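Local structure of endo-beta-1,2-glucanase (Talaromyces funiculosus, 6IMV) at residues Val37-Ser50 with Leu431-Ile443. The protein hydrolyses internal linkages of beta-1,2-glucans as an endo-acting glycoside hydrolase. Residues are numbered along the deposited sequence; the frame is centred on the assembly and turned at random.
Sequences VLFWEGKFHQNNIS and LTWDSKVSTVNAI. With BGC (beta-D-glucopyranose), chain I.
Lys436 NZ is gripped by three oxygens: a salt bridge to Glu41 OE1 at 2.8 Å, on the syn side and somewhat out of the carboxylate plane, and hydrogen bonds to the carbonyls of Tyr414 and Ser416. The other carboxylate oxygen, Glu41 OE2, accepts from Ser416 N, and the two bonds together hold the carboxylate in its rotation; both residues are buried, with partners for the amine and for each carboxylate oxygen. Two bends in the lysine chain, at chi3 and chi4, fold its amine back toward Glu41 while CE lies over one face of the Phe44 ring, a CH-pi contact with Lys436 CE 3.6 Å from Phe44 CG. Ser50 CB covers the opposite face. Held between them, Phe44, its CG anti to the backbone N (chi1 179°), turns an edge to the face of Trp433 in a T-shaped pair, planes at 66°; Phe44 CE2 comes within 3.8 Å of Trp433 CD2. Along the indole edge, Trp433 NE1 donates nearly in its ring plane to Ser50 O at 2.9 Å, and Ser50 CB packs against Trp433 CZ2. Replacing Trp433 by a leucine would probably leave Ser50 O without this donor and the Phe44 edge without the indole face it rests on. Farther along, the side chains of Glu41 and Val440 run past each other in opposite directions, Glu41 CB 3.7 Å from Val440 CG2, and Leu38 CD2 meets both Val440 and Ile443. Thr432 OG1 N-caps helix 433-443 by accepting from Ser435 N, and Thr432 and Asp434 also line the glucose pocket. The contact thus packs the end of helix 30-41 and the following loop on the junction of strand 427-432 with helix 433-443, segment 37-41 running roughly antiparallel to helix 433-443 (141° between their directions), with helix 80-94 against Trp433, helix 98-104 against Leu38 and strand 57-64 beside Leu431.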
# COMPACT_ATOMS: atom_id res chain seq x y z
N VAL A 37 2.72 16.51 -8.91
CA VAL A 37 2.63 15.62 -7.76
C VAL A 37 3.84 14.67 -7.73
O VAL A 37 4.52 14.56 -6.71
CB VAL A 37 1.31 14.83 -7.75
CG1 VAL A 37 1.34 13.70 -6.73
CG2 VAL A 37 0.12 15.75 -7.51
N LEU A 38 4.10 14.01 -8.86
CA LEU A 38 5.14 12.99 -8.95
C LEU A 38 6.52 13.60 -8.65
O LEU A 38 7.35 12.95 -8.01
CB LEU A 38 5.11 12.36 -10.33
CG LEU A 38 3.95 11.41 -10.60
CD1 LEU A 38 3.83 11.12 -12.08
CD2 LEU A 38 4.11 10.13 -9.79
N PHE A 39 6.76 14.82 -9.15
CA PHE A 39 8.04 15.53 -8.98
C PHE A 39 8.35 15.67 -7.48
O PHE A 39 9.43 15.29 -7.03
CB PHE A 39 8.02 16.90 -9.65
CG PHE A 39 9.31 17.67 -9.53
CD1 PHE A 39 10.33 17.47 -10.44
CD2 PHE A 39 9.51 18.58 -8.50
CE1 PHE A 39 11.53 18.16 -10.33
CE2 PHE A 39 10.71 19.27 -8.39
CZ PHE A 39 11.71 19.06 -9.30
N TRP A 40 7.39 16.19 -6.72
CA TRP A 40 7.62 16.44 -5.30
C TRP A 40 7.57 15.15 -4.47
O TRP A 40 8.35 15.00 -3.52
CB TRP A 40 6.69 17.54 -4.79
CG TRP A 40 7.21 18.87 -5.23
CD1 TRP A 40 6.75 19.62 -6.28
CD2 TRP A 40 8.37 19.55 -4.72
NE1 TRP A 40 7.53 20.74 -6.43
CE2 TRP A 40 8.53 20.72 -5.49
CE3 TRP A 40 9.28 19.30 -3.68
CZ2 TRP A 40 9.55 21.64 -5.24
CZ3 TRP A 40 10.29 20.20 -3.44
CH2 TRP A 40 10.42 21.36 -4.21
N GLU A 41 6.69 14.21 -4.85
CA GLU A 41 6.66 12.90 -4.20
C GLU A 41 8.04 12.23 -4.30
O GLU A 41 8.50 11.59 -3.35
CB GLU A 41 5.56 12.02 -4.82
CG GLU A 41 4.15 12.33 -4.34
CD GLU A 41 4.02 12.65 -2.87
OE1 GLU A 41 4.38 11.80 -2.02
OE2 GLU A 41 3.58 13.77 -2.56
N GLY A 42 8.68 12.35 -5.47
CA GLY A 42 10.00 11.80 -5.73
C GLY A 42 11.08 12.29 -4.77
O GLY A 42 12.06 11.58 -4.55
N LYS A 43 10.91 13.48 -4.19
CA LYS A 43 11.88 14.02 -3.23
C LYS A 43 11.88 13.21 -1.94
O LYS A 43 12.85 13.28 -1.17
CB LYS A 43 11.61 15.50 -2.94
CG LYS A 43 11.76 16.42 -4.15
CD LYS A 43 13.01 16.16 -4.95
CE LYS A 43 13.29 17.23 -5.99
NZ LYS A 43 14.24 16.72 -7.00
N PHE A 44 10.81 12.45 -1.70
CA PHE A 44 10.76 11.51 -0.57
C PHE A 44 11.85 10.44 -0.74
O PHE A 44 12.38 9.92 0.26
CB PHE A 44 9.37 10.88 -0.47
CG PHE A 44 9.19 9.87 0.64
CD1 PHE A 44 9.46 10.19 1.96
CD2 PHE A 44 8.68 8.61 0.37
CE1 PHE A 44 9.26 9.27 2.98
CE2 PHE A 44 8.47 7.69 1.38
CZ PHE A 44 8.76 8.02 2.69
N HIS A 45 12.17 10.11 -2.00
CA HIS A 45 13.11 9.05 -2.32
C HIS A 45 14.55 9.56 -2.17
O HIS A 45 15.19 9.93 -3.15
CB HIS A 45 12.86 8.50 -3.74
CG HIS A 45 13.63 7.26 -4.02
ND1 HIS A 45 14.90 7.28 -4.54
CD2 HIS A 45 13.32 5.96 -3.83
CE1 HIS A 45 15.34 6.04 -4.67
NE2 HIS A 45 14.38 5.21 -4.25
N GLN A 46 15.03 9.57 -0.92
CA GLN A 46 16.38 9.99 -0.57
C GLN A 46 16.85 9.17 0.64
O GLN A 46 16.05 8.76 1.48
CB GLN A 46 16.44 11.47 -0.18
CG GLN A 46 16.03 12.43 -1.27
CD GLN A 46 16.29 13.87 -0.88
OE1 GLN A 46 17.43 14.25 -0.65
NE2 GLN A 46 15.23 14.68 -0.82
N ASN A 47 18.17 8.96 0.72
CA ASN A 47 18.82 8.35 1.86
C ASN A 47 18.45 9.13 3.13
O ASN A 47 18.38 10.35 3.11
CB ASN A 47 20.34 8.30 1.69
CG ASN A 47 21.01 7.57 2.83
OD1 ASN A 47 20.67 6.43 3.10
ND2 ASN A 47 21.93 8.23 3.52
N ASN A 48 18.19 8.38 4.21
CA ASN A 48 17.88 8.90 5.55
C ASN A 48 16.48 9.54 5.60
O ASN A 48 16.07 10.00 6.66
CB ASN A 48 18.93 9.90 6.07
CG ASN A 48 20.12 9.22 6.71
OD1 ASN A 48 21.01 8.74 6.01
ND2 ASN A 48 20.16 9.19 8.02
N ILE A 49 15.76 9.57 4.48
CA ILE A 49 14.39 10.08 4.45
C ILE A 49 13.42 8.90 4.34
O ILE A 49 12.54 8.76 5.19
CB ILE A 49 14.19 11.09 3.31
CG1 ILE A 49 15.19 12.26 3.38
CG2 ILE A 49 12.75 11.57 3.28
CD1 ILE A 49 15.05 13.12 4.61
N SER A 50 13.58 8.09 3.28
CA SER A 50 12.65 6.98 2.99
C SER A 50 13.37 5.63 2.92
O SER A 50 12.71 4.60 3.00
CB SER A 50 11.90 7.23 1.70
OG SER A 50 12.78 7.23 0.58
N LEU A 431 6.39 11.87 7.20
CA LEU A 431 6.33 11.24 5.89
C LEU A 431 6.38 9.72 6.09
O LEU A 431 7.24 9.25 6.83
CB LEU A 431 7.53 11.68 5.05
CG LEU A 431 7.90 13.16 5.09
CD1 LEU A 431 9.26 13.37 4.45
CD2 LEU A 431 6.84 14.01 4.40
N THR A 432 5.51 8.96 5.41
CA THR A 432 5.63 7.51 5.35
C THR A 432 5.35 7.02 3.93
O THR A 432 4.66 7.70 3.16
CB THR A 432 4.68 6.81 6.34
OG1 THR A 432 3.33 7.07 5.94
CG2 THR A 432 4.88 7.26 7.78
N TRP A 433 5.88 5.84 3.60
CA TRP A 433 5.58 5.17 2.33
C TRP A 433 4.07 4.99 2.19
O TRP A 433 3.50 5.28 1.12
CB TRP A 433 6.28 3.81 2.21
CG TRP A 433 7.76 3.91 2.02
CD1 TRP A 433 8.69 4.03 3.00
CD2 TRP A 433 8.48 3.94 0.77
NE1 TRP A 433 9.94 4.11 2.46
CE2 TRP A 433 9.85 4.06 1.10
CE3 TRP A 433 8.10 3.86 -0.57
CZ2 TRP A 433 10.84 4.11 0.12
CZ3 TRP A 433 9.09 3.92 -1.54
CH2 TRP A 433 10.43 4.05 -1.20
N ASP A 434 3.43 4.51 3.27
CA ASP A 434 2.00 4.18 3.29
C ASP A 434 1.16 5.41 2.90
O ASP A 434 0.20 5.27 2.13
CB ASP A 434 1.58 3.61 4.65
CG ASP A 434 1.91 2.13 4.84
OD1 ASP A 434 3.08 1.77 4.75
OD2 ASP A 434 0.98 1.35 5.13
N SER A 435 1.50 6.60 3.41
CA SER A 435 0.65 7.81 3.21
C SER A 435 1.00 8.57 1.93
O SER A 435 0.35 9.55 1.61
CB SER A 435 0.69 8.75 4.41
OG SER A 435 1.90 9.49 4.44
N LYS A 436 2.02 8.12 1.19
CA LYS A 436 2.55 8.92 0.07
C LYS A 436 2.71 8.09 -1.21
O LYS A 436 2.27 8.51 -2.29
CB LYS A 436 3.89 9.52 0.46
CG LYS A 436 3.82 10.60 1.53
CD LYS A 436 5.18 11.02 2.04
CE LYS A 436 6.05 11.69 1.01
NZ LYS A 436 5.36 12.86 0.41
N VAL A 437 3.38 6.94 -1.10
CA VAL A 437 3.81 6.18 -2.26
C VAL A 437 2.74 5.14 -2.63
O VAL A 437 2.80 4.58 -3.73
CB VAL A 437 5.19 5.55 -2.04
CG1 VAL A 437 5.69 4.77 -3.25
CG2 VAL A 437 6.20 6.62 -1.65
N SER A 438 1.75 4.92 -1.75
CA SER A 438 0.51 4.21 -2.13
C SER A 438 -0.17 4.97 -3.29
O SER A 438 -0.56 4.39 -4.30
CB SER A 438 -0.42 4.07 -0.95
OG SER A 438 -0.57 5.33 -0.30
N THR A 439 -0.30 6.29 -3.11
CA THR A 439 -0.91 7.17 -4.09
C THR A 439 -0.08 7.16 -5.38
O THR A 439 -0.62 7.04 -6.47
CB THR A 439 -1.07 8.59 -3.55
OG1 THR A 439 -1.77 8.48 -2.31
CG2 THR A 439 -1.82 9.49 -4.51
N VAL A 440 1.24 7.27 -5.24
CA VAL A 440 2.14 7.23 -6.39
C VAL A 440 1.88 5.94 -7.18
O VAL A 440 1.70 5.99 -8.40
CB VAL A 440 3.61 7.37 -5.97
CG1 VAL A 440 4.56 7.07 -7.13
CG2 VAL A 440 3.89 8.74 -5.38
N ASN A 441 1.82 4.80 -6.48
CA ASN A 441 1.65 3.50 -7.14
C ASN A 441 0.28 3.43 -7.83
O ASN A 441 0.16 2.82 -8.89
CB ASN A 441 1.91 2.34 -6.17
CG ASN A 441 3.37 1.98 -6.12
OD1 ASN A 441 3.97 1.72 -7.17
ND2 ASN A 441 3.96 1.96 -4.93
N ALA A 442 -0.74 4.09 -7.26
CA ALA A 442 -2.06 4.17 -7.91
C ALA A 442 -1.98 5.04 -9.19
O ALA A 442 -2.57 4.69 -10.21
CB ALA A 442 -3.08 4.68 -6.93
N ILE A 443 -1.26 6.16 -9.13
CA ILE A 443 -1.06 7.04 -10.29
C ILE A 443 -0.40 6.25 -11.44
O ILE A 443 -0.73 6.47 -12.58
CB ILE A 443 -0.25 8.29 -9.90
CG1 ILE A 443 -1.10 9.28 -9.10
CG2 ILE A 443 0.40 8.94 -11.11
CD1 ILE A 443 -0.30 10.35 -8.37
C2 BGC I . 3.03 1.82 12.83
C3 BGC I . 3.60 3.21 12.49
C4 BGC I . 3.76 3.41 10.97
C5 BGC I . 2.48 2.97 10.24
C6 BGC I . 2.59 3.07 8.72
C1 BGC I . 1.80 1.52 11.99
O1 BGC I . 1.24 0.23 12.23
O2 BGC I . 2.64 1.81 14.19
O3 BGC I . 4.85 3.41 13.14
O4 BGC I . 4.09 4.78 10.65
O5 BGC I . 2.14 1.63 10.61
O6 BGC I . 3.58 2.15 8.26